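Side-chain contact in antistasin (Haementeria officinalis, PDB 1SKZ), which inhibits blood coagulation factor Xa as a small, highly disulfide-bonded serine protease inhibitor of the leech: residues S65-P68 with M72-R75. Sequence-based numbering, arbitrary orientation.
Sequences SECP and MCSR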
loop_
_atom_site.group_PDB
_atom_site.type_symbol
_atom_site.label_atom_id
_atom_site.label_comp_id
_atom_site.label_asym_id
_atom_site.label_seq_id
_atom_site.Cartn_x
_atom_site.Cartn_y
_atom_site.Cartn_z
ATOM N N SER A 65 -0.092 6.979 28.660
ATOM C CA SER A 65 0.817 7.181 29.778
ATOM C C SER A 65 2.241 7.337 29.267
ATOM O O SER A 65 3.003 8.138 29.830
ATOM C CB SER A 65 0.714 6.008 30.783
ATOM O OG SER A 65 1.401 4.845 30.335
ATOM N N GLU A 66 2.550 6.710 28.117
ATOM C CA GLU A 66 3.887 6.841 27.516
ATOM C C GLU A 66 4.086 8.215 26.897
ATOM O O GLU A 66 5.189 8.570 26.534
ATOM C CB GLU A 66 4.139 5.820 26.391
ATOM C CG GLU A 66 3.950 4.320 26.679
ATOM C CD GLU A 66 3.738 3.523 25.384
ATOM O OE1 GLU A 66 3.441 4.134 24.346
ATOM O OE2 GLU A 66 3.802 2.281 25.401
ATOM N N CYS A 67 2.992 8.906 26.621
ATOM C CA CYS A 67 3.040 10.030 25.727
ATOM C C CYS A 67 3.509 11.328 26.350
ATOM O O CYS A 67 3.154 11.648 27.476
ATOM C CB CYS A 67 1.679 10.213 25.103
ATOM S SG CYS A 67 1.278 8.998 23.807
ATOM N N PRO A 68 4.252 12.146 25.586
ATOM C CA PRO A 68 4.438 13.565 25.918
ATOM C C PRO A 68 3.141 14.329 26.186
ATOM O O PRO A 68 2.088 14.022 25.644
ATOM C CB PRO A 68 5.146 14.136 24.684
ATOM C CG PRO A 68 5.792 12.967 24.044
ATOM C CD PRO A 68 5.008 11.748 24.384
ATOM N N MET A 72 -0.948 12.137 21.784
ATOM C CA MET A 72 -1.523 10.824 22.011
ATOM C C MET A 72 -1.080 9.858 20.922
ATOM O O MET A 72 -0.625 10.275 19.837
ATOM C CB MET A 72 -3.053 10.902 22.027
ATOM C CG MET A 72 -3.646 11.378 20.720
ATOM S SD MET A 72 -5.379 11.681 20.866
ATOM C CE MET A 72 -5.978 10.059 20.803
ATOM N N CYS A 73 -1.353 8.583 21.177
ATOM C CA CYS A 73 -0.964 7.503 20.291
ATOM C C CYS A 73 -1.602 7.650 18.918
ATOM O O CYS A 73 -2.786 7.997 18.793
ATOM C CB CYS A 73 -1.399 6.168 20.892
ATOM S SG CYS A 73 -0.520 5.775 22.427
ATOM N N SER A 74 -0.855 7.254 17.903
ATOM C CA SER A 74 -1.446 6.980 16.595
ATOM C C SER A 74 -1.673 5.494 16.531
ATOM O O SER A 74 -0.730 4.724 16.732
ATOM C CB SER A 74 -0.485 7.393 15.466
ATOM O OG SER A 74 -0.989 6.920 14.231
ATOM N N ARG A 75 -2.888 5.097 16.174
ATOM C CA ARG A 75 -3.211 3.704 15.934
ATOM C C ARG A 75 -2.522 3.189 14.680
ATOM O O ARG A 75 -2.540 1.977 14.422
ATOM C CB ARG A 75 -4.725 3.513 15.759
ATOM C CG ARG A 75 -5.590 3.569 17.054
ATOM C CD ARG A 75 -7.007 4.035 16.689
ATOM N NE ARG A 75 -7.755 4.647 17.796
ATOM C CZ ARG A 75 -7.487 5.835 18.360
ATOM N NH1 ARG A 75 -6.462 6.591 17.942
ATOM N NH2 ARG A 75 -8.207 6.230 19.408
#
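Cys67 and Met72 bring their backbones together across the three-residue link between the segments, with their CA atoms 5.9 Å apart, and no hydrogen bond joins 65-68 to 72-75. One sulfur does nearly all the touching. The CB of Cys67 points at the facing segment, and its SG, set beside the backbone N and opposite the carbonyl carbon (chi1 -75°), lies against the main chain where Met72 passes into Cys73. There it is 3.8 Å from Met72 CA and 3.7 Å from Cys73 N, which is van der Waals packing. The CB of Met72 points away, and its side chain packs on Ile64 and Ile84, so it meets Cys67 through its backbone. The SG of Cys73 comes within 3.9 Å of Cys67 SG, a van der Waals contact between sulfurs of two different bridges: Cys67 is linked to Cys80 and Cys73 to Cys62. Next to these bridges, the backbone of Met72 hydrogen-bonds to Cys82, in the two-stranded antiparallel sheet of 71-72 and 82-83. Two disulfides touching through one sulfur each, in a chain with little regular secondary structure, exemplify the disulfide-rich, largely irregular fold of the antistasin family, held together mainly by cystines.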